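PDB 5CEC: Bd3459, which is a predatory endopeptidase of the S13 peptidase family, probably acting on prey cell-wall peptidoglycan, and is bound by the ankyrin-repeat immunity protein Bd3460. Local coordinates for residues 133-144 and 210-221. The protein carries 1 engineered substitution. Numbering follows the deposited sequence.
Sequences ITKIEKLTFDEN and KIDVRTISFVKK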
ATOM      1  N   ILE A 133     -27.600 -23.924  -3.492  1.00 20.79           N
ATOM      2  CA  ILE A 133     -26.506 -24.825  -3.793  1.00 21.88           C
ATOM      3  C   ILE A 133     -25.689 -24.963  -2.518  1.00 21.76           C
ATOM      4  O   ILE A 133     -25.055 -24.008  -2.075  1.00 23.44           O
ATOM      5  CB  ILE A 133     -25.659 -24.320  -4.966  1.00 21.89           C
ATOM      6  CG1 ILE A 133     -26.527 -24.156  -6.206  1.00 22.44           C
ATOM      7  CG2 ILE A 133     -24.531 -25.310  -5.220  1.00 23.16           C
ATOM      8  CD1 ILE A 133     -25.839 -23.510  -7.385  1.00 24.63           C
ATOM      9  N   THR A 134     -25.750 -26.136  -1.908  1.00 23.46           N
ATOM     10  CA  THR A 134     -25.020 -26.425  -0.675  1.00 24.22           C
ATOM     11  C   THR A 134     -24.069 -27.606  -0.796  1.00 25.88           C
ATOM     12  O   THR A 134     -23.181 -27.769   0.056  1.00 28.14           O
ATOM     13  CB  THR A 134     -25.982 -26.743   0.491  1.00 27.68           C
ATOM     14  OG1 THR A 134     -26.819 -27.844   0.128  1.00 28.47           O
ATOM     15  CG2 THR A 134     -26.831 -25.557   0.810  1.00 29.28           C
ATOM     16  N   LYS A 135     -24.304 -28.454  -1.794  1.00 25.03           N
ATOM     17  CA  LYS A 135     -23.496 -29.638  -2.033  1.00 26.01           C
ATOM     18  C   LYS A 135     -23.097 -29.643  -3.482  1.00 23.93           C
ATOM     19  O   LYS A 135     -23.960 -29.591  -4.356  1.00 25.71           O
ATOM     20  CB  LYS A 135     -24.304 -30.895  -1.708  1.00 31.86           C
ATOM     21  CG  LYS A 135     -24.501 -31.108  -0.219  1.00 37.36           C
ATOM     22  CD  LYS A 135     -25.582 -32.148   0.087  1.00 43.85           C
ATOM     23  CE  LYS A 135     -26.144 -31.992   1.506  1.00 49.52           C
ATOM     24  NZ  LYS A 135     -26.929 -30.729   1.708  1.00 53.15           N
ATOM     25  N   ILE A 136     -21.802 -29.742  -3.712  1.00 23.09           N
ATOM     26  CA  ILE A 136     -21.220 -29.846  -5.036  1.00 22.88           C
ATOM     27  C   ILE A 136     -20.562 -31.208  -5.138  1.00 21.60           C
ATOM     28  O   ILE A 136     -19.720 -31.587  -4.307  1.00 23.51           O
ATOM     29  CB  ILE A 136     -20.175 -28.747  -5.292  1.00 22.43           C
ATOM     30  CG1 ILE A 136     -20.831 -27.364  -5.196  1.00 24.74           C
ATOM     31  CG2 ILE A 136     -19.513 -28.937  -6.652  1.00 23.98           C
ATOM     32  CD1 ILE A 136     -19.864 -26.194  -5.115  1.00 27.33           C
ATOM     33  N   GLU A 137     -20.934 -31.958  -6.160  1.00 22.17           N
ATOM     34  CA  GLU A 137     -20.398 -33.283  -6.353  1.00 24.45           C
ATOM     35  C   GLU A 137     -19.022 -33.174  -6.996  1.00 24.85           C
ATOM     36  O   GLU A 137     -18.037 -33.541  -6.389  1.00 29.42           O
ATOM     37  CB  GLU A 137     -21.359 -34.111  -7.215  1.00 28.05           C
ATOM     38  CG  GLU A 137     -20.909 -35.541  -7.399  1.00 31.73           C
ATOM     39  CD  GLU A 137     -20.889 -36.291  -6.088  1.00 36.90           C
ATOM     40  OE1 GLU A 137     -21.959 -36.369  -5.411  1.00 43.24           O
ATOM     41  OE2 GLU A 137     -19.795 -36.787  -5.747  1.00 40.71           O
ATOM     42  N   LYS A 138     -18.954 -32.590  -8.183  1.00 25.74           N
ATOM     43  CA  LYS A 138     -17.712 -32.406  -8.887  1.00 25.26           C
ATOM     44  C   LYS A 138     -17.542 -30.905  -9.147  1.00 23.28           C
ATOM     45  O   LYS A 138     -18.384 -30.258  -9.766  1.00 26.53           O
ATOM     46  CB  LYS A 138     -17.694 -33.213 -10.176  1.00 27.55           C
ATOM     47  CG  LYS A 138     -16.383 -33.159 -10.921  1.00 34.27           C
ATOM     48  CD  LYS A 138     -16.290 -34.194 -12.036  1.00 40.25           C
ATOM     49  CE  LYS A 138     -17.313 -33.945 -13.130  1.00 46.04           C
ATOM     50  NZ  LYS A 138     -17.090 -34.862 -14.289  1.00 52.80           N
ATOM     51  N   LEU A 139     -16.479 -30.353  -8.579  1.00 22.71           N
ATOM     52  CA  LEU A 139     -16.054 -28.994  -8.844  1.00 21.92           C
ATOM     53  C   LEU A 139     -14.829 -29.022  -9.720  1.00 21.55           C
ATOM     54  O   LEU A 139     -13.790 -29.542  -9.321  1.00 24.71           O
ATOM     55  CB  LEU A 139     -15.771 -28.242  -7.549  1.00 21.63           C
ATOM     56  CG  LEU A 139     -15.289 -26.800  -7.699  1.00 21.65           C
ATOM     57  CD1 LEU A 139     -16.353 -25.949  -8.387  1.00 20.57           C
ATOM     58  CD2 LEU A 139     -14.895 -26.206  -6.349  1.00 23.01           C
ATOM     59  N   THR A 140     -14.921 -28.463 -10.910  1.00 19.94           N
ATOM     60  CA  THR A 140     -13.764 -28.376 -11.800  1.00 20.05           C
ATOM     61  C   THR A 140     -13.496 -26.934 -12.145  1.00 18.25           C
ATOM     62  O   THR A 140     -14.323 -26.078 -11.900  1.00 19.27           O
ATOM     63  CB  THR A 140     -13.924 -29.250 -13.067  1.00 21.38           C
ATOM     64  OG1 THR A 140     -14.967 -28.741 -13.891  1.00 21.88           O
ATOM     65  CG2 THR A 140     -14.186 -30.688 -12.696  1.00 23.22           C
ATOM     66  N   PHE A 141     -12.302 -26.661 -12.661  1.00 18.59           N
ATOM     67  CA  PHE A 141     -11.862 -25.297 -12.926  1.00 18.54           C
ATOM     68  C   PHE A 141     -10.807 -25.307 -14.019  1.00 19.54           C
ATOM     69  O   PHE A 141     -10.086 -26.300 -14.178  1.00 19.23           O
ATOM     70  CB  PHE A 141     -11.312 -24.632 -11.661  1.00 19.26           C
ATOM     71  CG  PHE A 141     -10.057 -25.293 -11.137  1.00 17.91           C
ATOM     72  CD1 PHE A 141     -10.123 -26.405 -10.311  1.00 18.89           C
ATOM     73  CD2 PHE A 141      -8.809 -24.845 -11.532  1.00 18.78           C
ATOM     74  CE1 PHE A 141      -8.980 -27.040  -9.891  1.00 19.22           C
ATOM     75  CE2 PHE A 141      -7.680 -25.493 -11.120  1.00 19.45           C
ATOM     76  CZ  PHE A 141      -7.762 -26.580 -10.303  1.00 18.92           C
ATOM     77  N   ASP A 142     -10.728 -24.207 -14.767  1.00 17.50           N
ATOM     78  CA  ASP A 142      -9.758 -24.099 -15.865  1.00 18.78           C
ATOM     79  C   ASP A 142      -8.559 -23.226 -15.467  1.00 18.37           C
ATOM     80  O   ASP A 142      -8.395 -22.792 -14.323  1.00 18.44           O
ATOM     81  CB  ASP A 142     -10.433 -23.642 -17.178  1.00 19.74           C
ATOM     82  CG  ASP A 142     -10.864 -22.198 -17.186  1.00 18.45           C
ATOM     83  OD1 ASP A 142     -10.460 -21.396 -16.309  1.00 19.09           O
ATOM     84  OD2 ASP A 142     -11.635 -21.860 -18.121  1.00 20.51           O
ATOM     85  N   GLU A 143      -7.680 -23.036 -16.440  1.00 18.55           N
ATOM     86  CA  GLU A 143      -6.403 -22.386 -16.226  1.00 20.17           C
ATOM     87  C   GLU A 143      -6.491 -20.877 -16.079  1.00 19.66           C
ATOM     88  O   GLU A 143      -5.509 -20.231 -15.757  1.00 20.40           O
ATOM     89  CB  GLU A 143      -5.393 -22.763 -17.323  1.00 23.40           C
ATOM     90  CG  GLU A 143      -5.707 -22.223 -18.710  1.00 25.91           C
ATOM     91  CD  GLU A 143      -6.582 -23.112 -19.572  1.00 26.89           C
ATOM     92  OE1 GLU A 143      -7.500 -23.818 -19.077  1.00 25.54           O
ATOM     93  OE2 GLU A 143      -6.380 -23.054 -20.794  1.00 31.83           O
ATOM     94  N   ASN A 144      -7.693 -20.322 -16.222  1.00 17.92           N
ATOM     95  CA  ASN A 144      -7.880 -18.914 -15.986  1.00 17.56           C
ATOM     96  C   ASN A 144      -8.505 -18.619 -14.645  1.00 15.54           C
ATOM     97  O   ASN A 144      -8.732 -17.462 -14.337  1.00 16.58           O
ATOM     98  CB  ASN A 144      -8.692 -18.301 -17.120  1.00 18.00           C
ATOM     99  CG  ASN A 144      -7.947 -18.345 -18.423  1.00 18.74           C
ATOM    100  OD1 ASN A 144      -6.768 -18.002 -18.469  1.00 20.32           O
ATOM    101  ND2 ASN A 144      -8.637 -18.730 -19.483  1.00 21.89           N
ATOM    102  N   LYS A 210     -22.089 -22.106   4.025  1.00 23.96           N
ATOM    103  CA  LYS A 210     -21.491 -23.438   4.108  1.00 25.36           C
ATOM    104  C   LYS A 210     -21.662 -24.166   2.785  1.00 24.30           C
ATOM    105  O   LYS A 210     -22.746 -24.152   2.208  1.00 28.05           O
ATOM    106  CB  LYS A 210     -22.110 -24.263   5.258  1.00 27.27           C
ATOM    107  CG  LYS A 210     -21.427 -25.601   5.516  1.00 33.15           C
ATOM    108  CD  LYS A 210     -21.937 -26.274   6.795  1.00 38.04           C
ATOM    109  CE  LYS A 210     -21.206 -27.578   7.053  1.00 42.85           C
ATOM    110  NZ  LYS A 210     -21.677 -28.245   8.299  1.00 47.09           N
ATOM    111  N   ILE A 211     -20.601 -24.829   2.336  1.00 24.44           N
ATOM    112  CA  ILE A 211     -20.628 -25.633   1.116  1.00 25.27           C
ATOM    113  C   ILE A 211     -19.954 -26.984   1.424  1.00 25.73           C
ATOM    114  O   ILE A 211     -19.037 -27.039   2.229  1.00 29.43           O
ATOM    115  CB  ILE A 211     -19.923 -24.842  -0.030  1.00 27.56           C
ATOM    116  CG1 ILE A 211     -20.233 -25.393  -1.406  1.00 30.15           C
ATOM    117  CG2 ILE A 211     -18.427 -24.772   0.131  1.00 26.99           C
ATOM    118  CD1 ILE A 211     -21.608 -25.004  -1.897  1.00 33.37           C
ATOM    119  N   ASP A 212     -20.398 -28.055   0.770  1.00 25.05           N
ATOM    120  CA  ASP A 212     -19.722 -29.342   0.812  1.00 27.83           C
ATOM    121  C   ASP A 212     -19.312 -29.669  -0.604  1.00 25.56           C
ATOM    122  O   ASP A 212     -20.131 -29.588  -1.496  1.00 27.98           O
ATOM    123  CB  ASP A 212     -20.658 -30.425   1.371  1.00 32.04           C
ATOM    124  CG  ASP A 212     -20.325 -30.796   2.792  1.00 41.05           C
ATOM    125  OD1 ASP A 212     -19.432 -31.659   2.975  1.00 51.26           O
ATOM    126  OD2 ASP A 212     -20.955 -30.228   3.716  1.00 49.40           O
ATOM    127  N   VAL A 213     -18.049 -30.019  -0.820  1.00 22.40           N
ATOM    128  CA  VAL A 213     -17.528 -30.369  -2.143  1.00 22.09           C
ATOM    129  C   VAL A 213     -16.885 -31.760  -2.092  1.00 24.60           C
ATOM    130  O   VAL A 213     -15.987 -31.989  -1.280  1.00 25.69           O
ATOM    131  CB  VAL A 213     -16.476 -29.363  -2.635  1.00 24.14           C
ATOM    132  CG1 VAL A 213     -16.051 -29.719  -4.043  1.00 25.46           C
ATOM    133  CG2 VAL A 213     -16.997 -27.940  -2.558  1.00 24.87           C
ATOM    134  N   ARG A 214     -17.318 -32.681  -2.964  1.00 23.05           N
ATOM    135  CA  ARG A 214     -16.804 -34.052  -2.890  1.00 26.98           C
ATOM    136  C   ARG A 214     -15.510 -34.222  -3.669  1.00 25.96           C
ATOM    137  O   ARG A 214     -14.519 -34.699  -3.095  1.00 30.15           O
ATOM    138  CB  ARG A 214     -17.827 -35.094  -3.343  1.00 30.11           C
ATOM    139  CG  ARG A 214     -17.326 -36.521  -3.071  1.00 35.75           C
ATOM    140  CD  ARG A 214     -18.419 -37.567  -2.986  1.00 42.03           C
ATOM    141  NE  ARG A 214     -19.392 -37.308  -1.931  1.00 49.35           N
ATOM    142  CZ  ARG A 214     -20.591 -37.885  -1.841  1.00 55.89           C
ATOM    143  NH1 ARG A 214     -21.009 -38.762  -2.758  1.00 56.73           N
ATOM    144  NH2 ARG A 214     -21.392 -37.570  -0.825  1.00 59.92           N
ATOM    145  N   THR A 215     -15.502 -33.843  -4.948  1.00 24.66           N
ATOM    146  CA  THR A 215     -14.360 -34.065  -5.845  1.00 26.65           C
ATOM    147  C   THR A 215     -13.989 -32.749  -6.494  1.00 24.34           C
ATOM    148  O   THR A 215     -14.859 -32.003  -6.922  1.00 25.96           O
ATOM    149  CB  THR A 215     -14.729 -35.054  -6.977  1.00 30.81           C
ATOM    150  OG1 THR A 215     -15.174 -36.267  -6.387  1.00 37.59           O
ATOM    151  CG2 THR A 215     -13.534 -35.323  -7.874  1.00 33.50           C
ATOM    152  N   ILE A 216     -12.697 -32.472  -6.574  1.00 23.81           N
ATOM    153  CA  ILE A 216     -12.184 -31.250  -7.188  1.00 22.84           C
ATOM    154  C   ILE A 216     -11.113 -31.618  -8.196  1.00 23.42           C
ATOM    155  O   ILE A 216     -10.176 -32.358  -7.855  1.00 27.32           O
ATOM    156  CB  ILE A 216     -11.608 -30.285  -6.131  1.00 22.16           C
ATOM    157  CG1 ILE A 216     -12.685 -29.958  -5.095  1.00 23.71           C
ATOM    158  CG2 ILE A 216     -11.053 -29.022  -6.808  1.00 22.89           C
ATOM    159  CD1 ILE A 216     -12.214 -29.182  -3.896  1.00 23.68           C
ATOM    160  N   SER A 217     -11.213 -31.086  -9.412  1.00 22.95           N
ATOM    161  CA  SER A 217     -10.200 -31.374 -10.425  1.00 24.32           C
ATOM    162  C   SER A 217     -10.062 -30.283 -11.477  1.00 23.34           C
ATOM    163  O   SER A 217     -10.953 -29.491 -11.665  1.00 24.20           O
ATOM    164  CB  SER A 217     -10.421 -32.732 -11.065  1.00 30.34           C
ATOM    165  OG  SER A 217     -11.629 -32.799 -11.742  1.00 34.05           O
ATOM    166  N   PHE A 218      -8.886 -30.236 -12.089  1.00 23.28           N
ATOM    167  CA  PHE A 218      -8.559 -29.283 -13.143  1.00 21.67           C
ATOM    168  C   PHE A 218      -9.079 -29.818 -14.483  1.00 23.58           C
ATOM    169  O   PHE A 218      -8.867 -31.004 -14.822  1.00 26.45           O
ATOM    170  CB  PHE A 218      -7.036 -29.117 -13.170  1.00 22.52           C
ATOM    171  CG  PHE A 218      -6.520 -28.300 -14.306  1.00 22.24           C
ATOM    172  CD1 PHE A 218      -6.848 -26.977 -14.423  1.00 23.02           C
ATOM    173  CD2 PHE A 218      -5.650 -28.842 -15.244  1.00 26.32           C
ATOM    174  CE1 PHE A 218      -6.364 -26.201 -15.466  1.00 23.93           C
ATOM    175  CE2 PHE A 218      -5.162 -28.075 -16.286  1.00 29.40           C
ATOM    176  CZ  PHE A 218      -5.526 -26.750 -16.400  1.00 26.39           C
ATOM    177  N   VAL A 219      -9.786 -28.953 -15.215  1.00 23.25           N
ATOM    178  CA  VAL A 219     -10.208 -29.222 -16.599  1.00 25.41           C
ATOM    179  C   VAL A 219      -9.851 -28.011 -17.450  1.00 24.80           C
ATOM    180  O   VAL A 219     -10.413 -26.933 -17.251  1.00 24.10           O
ATOM    181  CB  VAL A 219     -11.726 -29.517 -16.716  1.00 25.70           C
ATOM    182  CG1 VAL A 219     -12.118 -29.723 -18.175  1.00 27.75           C
ATOM    183  CG2 VAL A 219     -12.098 -30.743 -15.888  1.00 26.85           C
ATOM    184  N   LYS A 220      -8.919 -28.194 -18.385  1.00 25.42           N
ATOM    185  CA  LYS A 220      -8.445 -27.125 -19.272  1.00 26.98           C
ATOM    186  C   LYS A 220      -9.569 -26.552 -20.118  1.00 25.38           C
ATOM    187  O   LYS A 220     -10.466 -27.286 -20.560  1.00 26.99           O
ATOM    188  CB  LYS A 220      -7.366 -27.648 -20.227  1.00 32.43           C
ATOM    189  CG  LYS A 220      -6.066 -28.044 -19.572  1.00 38.49           C
ATOM    190  CD  LYS A 220      -5.146 -28.683 -20.610  1.00 42.81           C
ATOM    191  CE  LYS A 220      -3.833 -29.170 -20.003  1.00 48.68           C
ATOM    192  NZ  LYS A 220      -3.393 -30.438 -20.652  1.00 52.91           N
ATOM    193  N   LYS A 221      -9.501 -25.250 -20.373  1.00 25.32           N
ATOM    194  CA  LYS A 221     -10.561 -24.555 -21.117  1.00 27.24           C
ATOM    195  C   LYS A 221     -10.891 -25.244 -22.450  1.00 28.29           C
ATOM    196  O   LYS A 221     -12.061 -25.474 -22.751  1.00 30.12           O
ATOM    197  CB  LYS A 221     -10.193 -23.083 -21.350  1.00 28.01           C
ATOM    198  CG  LYS A 221     -11.267 -22.292 -22.080  1.00 31.51           C
ATOM    199  CD  LYS A 221     -10.830 -20.867 -22.336  1.00 36.90           C
ATOM    200  CE  LYS A 221     -11.784 -20.223 -23.336  1.00 40.54           C
ATOM    201  NZ  LYS A 221     -11.574 -18.763 -23.474  1.00 46.61           N
TER
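The F141 ring carries F218 CA over one face, 4.1 Å from its centroid in a CH-pi contact, while I216 CG2 sits at its edge. F141 reaches this place because CG stands between the backbone N and carbonyl carbon (chi1 65°), which swings the ring toward the neighbouring strand. The F218 ring meets F141 obliquely, with planes 50° apart; it has the backbone N of K220 over one face and E143 CA at its edge. Helix 167-182 packs against both phenylalanines. A second pair of flat groups lies at the corner, where the E137 and R214 side chains run side by side with carboxylate and guanidinium planes 74° apart. E137 OE1 lies over the guanidinium face, 3.7 Å from R214 NH1, so this long salt bridge rests on charge alone.

Along the apolar face, I136 CD1 touches I211 CG1 at 3.8 Å, and L139 CB meets V213 CG1. T140, on the reverse face, sets CB against CG2 of V219 just past the strand, while its OG1 is hydrogen-bonded to H107 ND1 on strand 104-109. Beyond the last bridge, E143 is bent at chi2, and its OE1 accepts K221 N through the syn lone pair at 2.8 Å.

Backbone donors alternate between the strands on either side of the corner, F141 N to S217 O being weak. At E137 regular pairing is interrupted: R214 N and T215 N donate in succession, to I136 O and E137 O. The pair illustrates parallel strands joined by a helical connection: strand 212-218, outermost within the chain, extends a mixed sheet beside strand 135-141, as in a beta-alpha-beta crossover.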